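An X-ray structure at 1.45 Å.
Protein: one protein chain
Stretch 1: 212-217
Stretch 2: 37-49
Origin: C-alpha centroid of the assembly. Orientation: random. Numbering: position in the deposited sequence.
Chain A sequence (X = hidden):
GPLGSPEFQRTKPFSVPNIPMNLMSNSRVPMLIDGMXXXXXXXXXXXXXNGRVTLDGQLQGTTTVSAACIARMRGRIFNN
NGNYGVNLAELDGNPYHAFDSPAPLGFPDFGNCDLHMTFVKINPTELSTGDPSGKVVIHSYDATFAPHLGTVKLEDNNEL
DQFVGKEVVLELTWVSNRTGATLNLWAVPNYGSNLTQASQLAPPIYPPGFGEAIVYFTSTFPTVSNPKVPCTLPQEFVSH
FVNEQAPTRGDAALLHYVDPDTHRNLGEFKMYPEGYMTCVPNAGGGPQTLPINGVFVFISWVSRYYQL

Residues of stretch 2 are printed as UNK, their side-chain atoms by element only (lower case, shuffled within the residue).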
# COMPACT_ATOMS: atom_id res chain seq x y z
N GLU A 212 -23.72 -21.26 4.82
CA GLU A 212 -22.73 -20.20 4.68
C GLU A 212 -21.60 -20.53 3.73
O GLU A 212 -21.19 -21.68 3.57
CB GLU A 212 -22.19 -19.78 6.05
CG GLU A 212 -23.28 -19.22 6.95
CD GLU A 212 -22.82 -18.91 8.36
OE1 GLU A 212 -21.62 -18.68 8.58
OE2 GLU A 212 -23.70 -18.88 9.26
N ALA A 213 -21.10 -19.48 3.08
CA ALA A 213 -19.98 -19.58 2.16
C ALA A 213 -18.97 -18.49 2.47
O ALA A 213 -19.34 -17.37 2.82
CB ALA A 213 -20.47 -19.45 0.72
N ILE A 214 -17.69 -18.83 2.35
CA ILE A 214 -16.62 -17.87 2.57
C ILE A 214 -16.70 -16.74 1.54
O ILE A 214 -16.93 -16.98 0.34
CB ILE A 214 -15.25 -18.56 2.49
CG1 ILE A 214 -15.12 -19.61 3.60
CG2 ILE A 214 -14.11 -17.55 2.55
CD1 ILE A 214 -13.94 -20.53 3.45
N VAL A 215 -16.52 -15.51 2.02
CA VAL A 215 -16.50 -14.33 1.16
C VAL A 215 -15.08 -13.96 0.77
O VAL A 215 -14.19 -13.89 1.61
CB VAL A 215 -17.16 -13.14 1.88
CG1 VAL A 215 -17.03 -11.86 1.05
CG2 VAL A 215 -18.64 -13.45 2.20
N TYR A 216 -14.88 -13.73 -0.52
CA TYR A 216 -13.61 -13.24 -1.06
C TYR A 216 -13.75 -11.81 -1.55
O TYR A 216 -14.72 -11.46 -2.22
CB TYR A 216 -13.13 -14.13 -2.20
CG TYR A 216 -12.92 -15.55 -1.75
CD1 TYR A 216 -11.76 -15.90 -1.07
CD2 TYR A 216 -13.89 -16.52 -1.96
CE1 TYR A 216 -11.56 -17.18 -0.64
CE2 TYR A 216 -13.69 -17.81 -1.54
CZ TYR A 216 -12.52 -18.14 -0.87
OH TYR A 216 -12.31 -19.43 -0.44
N PHE A 217 -12.79 -10.98 -1.16
CA PHE A 217 -12.68 -9.64 -1.69
C PHE A 217 -11.78 -9.72 -2.91
O PHE A 217 -10.73 -10.35 -2.86
CB PHE A 217 -12.14 -8.72 -0.61
CG PHE A 217 -13.01 -8.69 0.61
CD1 PHE A 217 -14.08 -7.82 0.68
CD2 PHE A 217 -12.80 -9.59 1.65
CE1 PHE A 217 -14.92 -7.82 1.77
CE2 PHE A 217 -13.64 -9.60 2.75
CZ PHE A 217 -14.69 -8.71 2.81
N UNK A 37 -17.26 -11.78 -3.62
CA UNK A 37 -17.92 -12.93 -4.22
C UNK A 37 -17.68 -14.16 -3.36
O UNK A 37 -16.69 -14.22 -2.63
c UNK A 37 -15.93 -13.69 -5.63
s UNK A 37 -15.21 -13.93 -7.26
c UNK A 37 -16.15 -15.34 -7.84
c UNK A 37 -17.37 -13.17 -5.63
N UNK A 38 -18.57 -15.15 -3.47
CA UNK A 38 -18.25 -16.47 -2.97
C UNK A 38 -17.65 -17.25 -4.12
O UNK A 38 -17.82 -16.88 -5.29
c UNK A 38 -20.51 -17.47 -3.48
c UNK A 38 -20.10 -16.36 -1.28
c UNK A 38 -19.49 -17.20 -2.39
N UNK A 39 -16.93 -18.32 -3.81
CA UNK A 39 -16.35 -19.15 -4.86
C UNK A 39 -17.41 -20.03 -5.49
O UNK A 39 -18.35 -20.46 -4.81
c UNK A 39 -15.25 -20.03 -4.28
o UNK A 39 -14.83 -20.97 -5.25
N UNK A 40 -17.26 -20.31 -6.78
CA UNK A 40 -18.06 -21.35 -7.42
C UNK A 40 -17.63 -22.77 -7.02
O UNK A 40 -18.45 -23.68 -6.94
c UNK A 40 -18.04 -21.21 -8.94
o UNK A 40 -19.19 -19.12 -8.75
c UNK A 40 -18.98 -20.13 -9.42
n UNK A 40 -19.57 -20.34 -10.60
N UNK A 41 -16.34 -22.95 -6.77
CA UNK A 41 -15.84 -24.23 -6.27
C UNK A 41 -15.75 -24.18 -4.75
O UNK A 41 -14.73 -23.77 -4.19
o UNK A 41 -14.64 -26.63 -5.66
c UNK A 41 -14.47 -24.56 -6.87
o UNK A 41 -12.76 -26.24 -6.73
c UNK A 41 -13.92 -25.91 -6.38
N UNK A 42 -16.82 -24.59 -4.08
CA UNK A 42 -16.86 -24.57 -2.62
C UNK A 42 -15.84 -25.52 -2.01
O UNK A 42 -15.55 -25.45 -0.81
c UNK A 42 -18.27 -24.90 -2.12
c UNK A 42 -19.26 -23.76 -2.31
c UNK A 42 -18.92 -22.57 -1.43
n UNK A 42 -18.61 -21.44 -2.06
o UNK A 42 -18.92 -22.67 -0.20
N UNK A 43 -15.28 -26.40 -2.84
CA UNK A 43 -14.30 -27.37 -2.37
C UNK A 43 -12.86 -26.85 -2.36
O UNK A 43 -12.00 -27.43 -1.71
n UNK A 43 -16.03 -29.61 -1.69
c UNK A 43 -14.39 -28.66 -3.19
c UNK A 43 -15.68 -29.41 -2.96
o UNK A 43 -16.37 -29.79 -3.91
N UNK A 44 -12.61 -25.75 -3.08
CA UNK A 44 -11.27 -25.17 -3.09
C UNK A 44 -11.04 -24.35 -1.82
O UNK A 44 -11.68 -23.33 -1.60
o UNK A 44 -10.61 -22.58 -6.42
c UNK A 44 -11.03 -24.33 -4.35
n UNK A 44 -12.40 -21.29 -5.99
c UNK A 44 -11.85 -23.06 -4.44
c UNK A 44 -11.57 -22.29 -5.70
N UNK A 45 -10.12 -24.84 -1.00
CA UNK A 45 -9.90 -24.33 0.34
C UNK A 45 -8.91 -23.17 0.32
O UNK A 45 -7.80 -23.30 -0.20
c UNK A 45 -10.29 -26.64 1.24
c UNK A 45 -9.08 -24.95 2.65
c UNK A 45 -9.34 -25.45 1.24
N UNK A 46 -9.31 -22.01 0.86
CA UNK A 46 -8.33 -20.93 0.96
C UNK A 46 -7.36 -21.15 2.11
O UNK A 46 -7.77 -21.51 3.22
c UNK A 46 -10.64 -21.60 1.36
c UNK A 46 -10.38 -20.23 1.95
c UNK A 46 -9.20 -19.69 1.23
N UNK A 47 -6.07 -20.95 1.85
CA UNK A 47 -5.07 -20.97 2.90
C UNK A 47 -4.05 -19.88 2.57
O UNK A 47 -2.84 -20.11 2.55
n UNK A 47 -2.19 -23.93 5.63
o UNK A 47 -3.18 -24.75 3.78
c UNK A 47 -2.94 -23.80 4.53
c UNK A 47 -3.49 -22.42 4.26
c UNK A 47 -4.40 -22.34 3.04
N UNK A 48 -4.58 -18.69 2.29
CA UNK A 48 -3.74 -17.55 1.98
C UNK A 48 -2.83 -17.27 3.17
O UNK A 48 -3.19 -17.55 4.32
c UNK A 48 -5.64 -16.58 0.62
c UNK A 48 -7.60 -17.09 -1.29
c UNK A 48 -4.59 -16.32 1.66
c UNK A 48 -6.89 -15.99 0.72
c UNK A 48 -7.86 -16.23 -0.24
c UNK A 48 -6.36 -17.69 -1.40
c UNK A 48 -5.38 -17.43 -0.44
N UNK A 49 -1.64 -16.75 2.91
CA UNK A 49 -0.71 -16.43 3.98
C UNK A 49 -0.67 -14.93 4.26
O UNK A 49 -0.22 -14.50 5.33
n UNK A 49 -0.86 -19.94 4.76
c UNK A 49 0.69 -18.49 3.59
c UNK A 49 0.68 -16.97 3.66
o UNK A 49 0.70 -18.83 5.95
c UNK A 49 0.18 -19.11 4.87
O HOH W 1 -16.89 -19.30 -1.09
O HOH W 2 -17.21 -21.50 1.34
O HOH W 3 -21.37 -23.17 1.19

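Position 37 carries three carbons and a sulfur in one unbranched line, with sulfur third, and one of its carbons lies 4.4 Å from Tyr 216 CB, which makes it Met 37. Its backbone does the pairing: Met 37 N donates to Tyr 216 O at 2.9 Å and Tyr 216 N returns a bond to Met 37 O at 2.8 Å, the closed ring of an antiparallel hydrogen-bonded pair. Both side chains lie on the same face of the sheet, the near carbon being Met 37 CG.

Position 38 has three carbons, one carrying the other two, and one of the two branch carbons lies 3.7 Å from Ala 213 CB, a small methyl that points toward this stretch: a beta-branched Val 38. The near branch is CG1, while Val 38 CA makes a CA-H...O contact of 3.6 Å with Ile 214 O.

Position 39 shows one carbon and then one oxygen, and the CB of position 39 lies 3.9 Å from Tyr 216 CE2, so it is Ser 39. The backbone N reaches stretch 1 through water 1, which accepts from Ser 39 N at 2.9 Å and donates to Ile 214 O at 2.7 Å.

Position 40 has two carbons, the second bearing an oxygen and a nitrogen, and touches nothing on stretch 1: Asn 40. Position 41 has two carbons ending in two oxygens, again out of reach, hence Asp 41. It opens a type I turn, and Asp 41 N makes a weak bond to Ser 39 OG at 2.9 Å.

Position 42 has three carbons, the third carrying oxygen and nitrogen, and its end comes back to stretch 1, where the side-chain oxygen of position 42 sits 3.7 Å from Ala 213 CB; this is Gln 42. Gln 42 OE1 accepts from water 2 at 2.6 Å and water 3 at 2.9 Å, which lead to Ile 214 N and Glu 212 O. Gln 42 NE2 donates to Ser 39 O at 2.9 Å, tying the amide to its own loop.

Position 43, two carbons with a terminal oxygen and nitrogen, is clear of stretch 1: Asn 43. Asn 43 N donates to Asp 41 OD2 at 2.9 Å. Position 44 has a longer three-carbon amide, and the backbone O of position 44 lies 4.1 Å from Tyr 216 OH; it is Gln 44. Gln 44 NE2 donates to Ser 39 OG at 2.6 Å.

Position 45, a carbon bearing two more, points away from stretch 1: Val 45. At 46 three carbons close a ring onto the backbone N, and one ring carbon of position 46 lies 3.2 Å from Tyr 216 OH and 3.9 Å from Ile 214 CD1: Pro 46, with CG the near atom.

Position 47, another three-carbon amide, is out of reach: Gln 47. Position 48 has one carbon and a six-carbon ring, one ring carbon of position 48 lying 3.8 Å from Tyr 216 CE1; it is Phe 48, and the near atom is CE2. Position 49 repeats the three-carbon amide, out of reach of stretch 1, as Gln 49, with Gln 49 NE2 donating to Gln 47 O at 3.0 Å.

The rule is a short backbone pairing followed by a loop folded around one aromatic anchor. Tyr 216 meets Pro 46 and Phe 48 at its ring edge, while Gln 42 and ordered waters serve the neighboring backbone.

Stretch 2 37-49: MVSNDQNQVPQFQ
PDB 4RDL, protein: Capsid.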